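Putative O-acetylhomoserine (Thiol)-lyase (Campylobacter jejuni, PDB 4OC9) probably makes homocysteine from O-acetylhomoserine and sulfide, as a pyridoxal-phosphate-dependent enzyme of the trans-sulfuration family. Local coordinates at the interface of chains A and B. Numbering follows the deposited sequence. Chains: chain A/B, Putative O-acetylhomoserine (Thiol)-lyase.

Contact 1: the interface of chains A and B. Residues chain A 205, 215, 367-368; chain B 31-32, 54.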
ATOM      1  N   SER A 205      -6.961 -11.222  11.018  0.50 12.63           N
ATOM      2  CA  SER A 205      -7.865 -10.857   9.948  0.50 13.00           C
ATOM      3  C   SER A 205      -9.220 -10.344  10.474  0.50 13.58           C
ATOM      4  O   SER A 205      -9.870  -9.485   9.866  0.50 14.22           O
ATOM      5  CB  SER A 205      -8.008 -12.103   9.071  0.50 12.84           C
ATOM      6  OG  SER A 205      -8.812 -11.879   7.943  0.50 13.78           O
ATOM      7  N   LEU A 215      -5.829  -9.601   5.714  1.00 10.35           N
ATOM      8  CA  LEU A 215      -5.823 -10.993   6.069  1.00 10.65           C
ATOM      9  C   LEU A 215      -4.494 -11.205   6.811  1.00 10.67           C
ATOM     10  O   LEU A 215      -3.477 -10.658   6.432  1.00 12.59           O
ATOM     11  CB  LEU A 215      -5.845 -11.843   4.806  1.00 10.91           C
ATOM     12  CG  LEU A 215      -6.050 -13.326   5.011  1.00 10.53           C
ATOM     13  CD1 LEU A 215      -7.439 -13.520   5.589  1.00 11.17           C
ATOM     14  CD2 LEU A 215      -5.920 -14.085   3.726  1.00 10.61           C
ATOM     15  N   ALA A 367     -19.263 -13.468   4.540  1.00 16.40           N
ATOM     16  CA  ALA A 367     -18.596 -14.458   5.358  1.00 17.83           C
ATOM     17  C   ALA A 367     -17.308 -13.954   5.954  1.00 19.72           C
ATOM     18  O   ALA A 367     -16.221 -14.163   5.401  1.00 24.13           O
ATOM     19  CB  ALA A 367     -18.310 -15.693   4.541  1.00 19.79           C
ATOM     20  N   ASN A 368     -17.431 -13.303   7.099  1.00 20.23           N
ATOM     21  CA  ASN A 368     -16.294 -12.747   7.809  1.00 19.07           C
ATOM     22  C   ASN A 368     -16.794 -12.287   9.158  1.00 18.36           C
ATOM     23  O   ASN A 368     -17.988 -12.393   9.430  1.00 20.46           O
ATOM     24  CB  ASN A 368     -15.773 -11.512   7.081  1.00 19.58           C
ATOM     25  CG  ASN A 368     -14.535 -10.926   7.751  1.00 19.75           C
ATOM     26  OD1 ASN A 368     -13.789 -11.662   8.425  1.00 21.90           O
ATOM     27  ND2 ASN A 368     -14.322  -9.627   7.608  1.00 15.91           N
TER
ATOM     28  N   THR B  31     -11.055  -8.411   2.598  1.00 10.20           N
ATOM     29  CA  THR B  31     -11.126  -9.839   2.908  1.00 10.95           C
ATOM     30  C   THR B  31     -12.430 -10.493   2.583  1.00 10.75           C
ATOM     31  O   THR B  31     -12.441 -11.687   2.277  1.00 11.29           O
ATOM     32  CB  THR B  31     -10.851 -10.122   4.394  1.00 10.88           C
ATOM     33  OG1 THR B  31     -11.720  -9.328   5.218  1.00 12.62           O
ATOM     34  CG2 THR B  31      -9.433  -9.751   4.736  1.00 11.66           C
ATOM     35  N   ALA B  32     -13.527  -9.725   2.618  1.00 10.59           N
ATOM     36  CA  ALA B  32     -14.847 -10.321   2.352  1.00 10.01           C
ATOM     37  C   ALA B  32     -15.654  -9.612   1.303  1.00  9.76           C
ATOM     38  O   ALA B  32     -15.399  -8.475   0.963  1.00  9.22           O
ATOM     39  CB  ALA B  32     -15.633 -10.453   3.640  1.00  9.87           C
ATOM     40  N   TYR B  54     -14.094 -15.216   0.042  1.00 12.77           N
ATOM     41  CA  TYR B  54     -13.225 -14.732   1.096  1.00 12.51           C
ATOM     42  C   TYR B  54     -11.820 -14.728   0.544  1.00 13.24           C
ATOM     43  O   TYR B  54     -11.389 -15.710  -0.075  1.00 12.58           O
ATOM     44  CB  TYR B  54     -13.346 -15.660   2.291  1.00 12.00           C
ATOM     45  CG  TYR B  54     -12.581 -15.210   3.511  1.00 12.33           C
ATOM     46  CD1 TYR B  54     -13.035 -14.117   4.273  1.00 11.86           C
ATOM     47  CD2 TYR B  54     -11.496 -15.926   3.980  1.00 11.78           C
ATOM     48  CE1 TYR B  54     -12.381 -13.713   5.421  1.00 11.12           C
ATOM     49  CE2 TYR B  54     -10.827 -15.520   5.117  1.00 12.33           C
ATOM     50  CZ  TYR B  54     -11.284 -14.420   5.841  1.00 11.47           C
ATOM     51  OH  TYR B  54     -10.616 -14.035   6.985  1.00 11.40           O
TER
HETATM   52  O   HOH W   1     -11.310 -10.676   7.649  1.00 24.15           O

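Contact 2: the interface of chains A and B. Residues chain A 31, 54-56; chain B 205, 214-215, 368.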
ATOM      1  N   THR A  31      12.029  -7.327   0.270  1.00 12.87           N
ATOM      2  CA  THR A  31      12.315  -8.755   0.496  1.00 12.18           C
ATOM      3  C   THR A  31      13.705  -9.082   1.007  1.00 11.76           C
ATOM      4  O   THR A  31      13.874 -10.067   1.734  1.00 12.39           O
ATOM      5  CB  THR A  31      12.129  -9.582  -0.769  1.00 12.82           C
ATOM      6  OG1 THR A  31      12.920  -9.015  -1.830  1.00 13.74           O
ATOM      7  CG2 THR A  31      10.692  -9.537  -1.173  1.00 13.83           C
ATOM      8  N   TYR A  54      15.927 -12.338   5.051  1.00 16.95           N
ATOM      9  CA  TYR A  54      15.012 -12.363   3.909  1.00 17.87           C
ATOM     10  C   TYR A  54      13.615 -12.340   4.449  1.00 18.73           C
ATOM     11  O   TYR A  54      13.297 -13.092   5.383  1.00 28.23           O
ATOM     12  CB  TYR A  54      15.271 -13.626   3.093  1.00 17.07           C
ATOM     13  CG  TYR A  54      14.490 -13.727   1.816  1.00 15.91           C
ATOM     14  CD1 TYR A  54      14.842 -12.952   0.711  1.00 16.02           C
ATOM     15  CD2 TYR A  54      13.492 -14.680   1.659  1.00 13.96           C
ATOM     16  CE1 TYR A  54      14.166 -13.078  -0.496  1.00 15.45           C
ATOM     17  CE2 TYR A  54      12.819 -14.821   0.463  1.00 13.33           C
ATOM     18  CZ  TYR A  54      13.148 -14.010  -0.601  1.00 13.95           C
ATOM     19  OH  TYR A  54      12.466 -14.125  -1.791  1.00 14.93           O
ATOM     20  N   SER A  55      12.771 -11.505   3.847  1.00 18.08           N
ATOM     21  CA  SER A  55      11.369 -11.324   4.297  1.00 17.70           C
ATOM     22  C   SER A  55      10.472 -12.523   4.395  1.00 15.57           C
ATOM     23  O   SER A  55       9.451 -12.458   5.072  1.00 18.42           O
ATOM     24  CB  SER A  55      10.684 -10.161   3.566  1.00 18.26           C
ATOM     25  OG  SER A  55      11.360  -8.968   3.912  1.00 18.73           O
ATOM     26  N   ARG A  56      10.805 -13.610   3.730  1.00 15.58           N
ATOM     27  CA  ARG A  56       9.974 -14.801   3.879  1.00 14.48           C
ATOM     28  C   ARG A  56      10.075 -15.300   5.316  1.00 14.55           C
ATOM     29  O   ARG A  56       9.140 -15.916   5.818  1.00 12.71           O
ATOM     30  CB  ARG A  56      10.313 -15.888   2.856  1.00 13.43           C
ATOM     31  CG  ARG A  56       9.823 -17.284   3.210  1.00 14.77           C
ATOM     32  CD  ARG A  56       9.842 -18.280   2.076  1.00 14.19           C
ATOM     33  NE  ARG A  56      10.918 -18.105   1.099  1.00 14.94           N
ATOM     34  CZ  ARG A  56      12.148 -18.595   1.145  1.00 14.76           C
ATOM     35  NH1 ARG A  56      12.590 -19.276   2.192  1.00 16.10           N
ATOM     36  NH2 ARG A  56      12.945 -18.367   0.118  1.00 14.24           N
TER
ATOM     37  N   SER B 205       8.570 -13.373  -6.477  0.50 12.73           N
ATOM     38  CA  SER B 205       9.396 -12.547  -5.640  0.50 14.01           C
ATOM     39  C   SER B 205      10.683 -12.093  -6.355  0.50 13.58           C
ATOM     40  O   SER B 205      11.225 -11.007  -6.096  0.50 14.18           O
ATOM     41  CB  SER B 205       9.688 -13.391  -4.389  0.50 15.11           C
ATOM     42  OG  SER B 205      10.447 -12.680  -3.432  0.50 18.24           O
ATOM     43  N   ALA B 214       8.230  -7.313  -3.495  1.00 11.66           N
ATOM     44  CA  ALA B 214       7.043  -8.066  -3.188  1.00 10.40           C
ATOM     45  C   ALA B 214       7.273  -9.537  -3.250  1.00 10.99           C
ATOM     46  O   ALA B 214       7.508 -10.127  -4.302  1.00 11.08           O
ATOM     47  CB  ALA B 214       5.935  -7.693  -4.126  1.00 10.74           C
ATOM     48  N   LEU B 215       7.167 -10.142  -2.087  1.00 11.92           N
ATOM     49  CA  LEU B 215       7.338 -11.535  -1.947  1.00 11.92           C
ATOM     50  C   LEU B 215       6.071 -12.163  -2.540  1.00 11.23           C
ATOM     51  O   LEU B 215       4.968 -11.695  -2.305  1.00 12.04           O
ATOM     52  CB  LEU B 215       7.439 -11.889  -0.446  1.00 13.22           C
ATOM     53  CG  LEU B 215       7.841 -13.338  -0.126  1.00 13.56           C
ATOM     54  CD1 LEU B 215       9.264 -13.555  -0.634  1.00 12.61           C
ATOM     55  CD2 LEU B 215       7.782 -13.609   1.361  1.00 13.62           C
ATOM     56  N   ASN B 368      19.122 -12.569  -2.352  1.00 19.02           N
ATOM     57  CA  ASN B 368      17.947 -12.463  -3.190  1.00 16.01           C
ATOM     58  C   ASN B 368      18.425 -12.461  -4.643  1.00 14.46           C
ATOM     59  O   ASN B 368      19.624 -12.524  -4.889  1.00 14.02           O
ATOM     60  CB  ASN B 368      17.262 -11.153  -2.958  1.00 16.09           C
ATOM     61  CG  ASN B 368      16.012 -11.013  -3.800  1.00 14.93           C
ATOM     62  OD1 ASN B 368      15.367 -12.019  -4.105  1.00 16.48           O
ATOM     63  ND2 ASN B 368      15.635  -9.802  -4.110  1.00 12.50           N
TER
HETATM   64  O   HOH W   2      13.027 -11.484  -3.198  1.00 20.69           O

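Contact 1: the interface of chains A and B
A:Leu215 lays its CD1 methyl against B:Tyr54 at an apolar spot beside the active site of this trans-sulfuration enzyme, a family in which the neighbouring subunit of a dimer helps to build each cofactor pocket. The methyl lies off one face but beyond the ring, alongside the C-O end of the phenol, where the tyrosine OH is its nearest atom, 3.5 Å from CD1. CG anti to the backbone N (chi1 -171°) carries the leucine side chain toward the partner, and chi2 of 65° points CD1 at the phenol. B:Thr31 adds its CG2 methyl, 4.0 Å from A:Leu215 CA, so that the branched residue gives one arm to the apolar core and keeps the other for polar work.

Further out, B:Ala32 meets A:Asn368 carbon to carbon, CB to CB at 3.6 Å; the lone methyl of alanine leaves room for the first side-chain carbon of the asparagine. The carbonyl oxygen of A:Ala367 lies on the side of the tyrosine ring plane opposite the leucine, 3.4 Å from B:Tyr54 CD1, so the ring sits between the two segments of chain A.

At the polar rim A:Ser205 OG donates a hydrogen bond of 3.0 Å to the phenol oxygen OH of B:Tyr54, arriving tilted out of the ring plane on the leucine side. A:Ser205 immediately precedes A:Lys206, the lysine that carries the pyridoxyl group, so its small hydroxyl ties the partner's tyrosine close to the cofactor attachment. Water 1 joins the two chains here: it pairs with both the OG and backbone O of A:Ser205, with the amide oxygen OD1 of A:Asn368 at 2.8 Å, and with the hydroxyl OG1 of B:Thr31 at 2.8 Å. The threonine chi1 of 53° puts OG1 between its backbone N and carbonyl carbon, facing the water. B:Tyr54 OH is a weak partner of water 1 at 3.5 Å.

Contact 2: the interface of chains A and B
B:Leu215 packs between A:Arg56 and A:Tyr54, two residues of the Tyr-Ser-Arg segment that in this family reaches into the neighbour's pocket to bind the cofactor phosphate. In the apolar group the CD2 branch rests on the root of the arginine, 3.5 Å from A:Arg56 CA; the CD1 branch lies by the phenol end of A:Tyr54. A forked residue suits this place because each methyl serves a different neighbour. Within chain A the arginine bends at chi3 (33°), and its flat guanidinium has the tyrosine CD2 over one face, offset toward the rim, which should help to steady both groups. B:Asn368 and A:Tyr54 touch without bonding, OD1 near CE1; their side chains cross at about a right angle with the amide and ring planes 49° apart, and they do not stack.

The direct polar link runs from B:Ser205 OG to A:Tyr54 OH, with the serine as donor at 3.0 Å.

Water-mediated links complete the set. Water 2 binds A:Thr31 OG1 and B:Ser205 OG, and here the phenol oxygen OH of A:Tyr54 is also a good partner at 3.0 Å, whereas the backbone O of B:Ser205 is a weak one. A side-chain amide suits the far side of the water, since its oxygen can accept: OD1 of B:Asn368 lies 2.6 Å from water 2.

Contact 1 and contact 2 are twins related by the two-fold axis of the A-B pair, their C-alpha centres about 24 Å apart. Both use Thr31 and Tyr54 of one chain against Ser205, Leu215 and Asn368 of the other, with the roles exchanged. All these residues lie in loops, Ser205 following strand 199-203 and Leu215 preceding strand 217-221. Each chain therefore lends loop segments around 31 and 54 to its partner's cofactor site and receives the same in return, which fits the family's use of a dimer as the catalytic unit; the deposited assembly holds four copies of the chain.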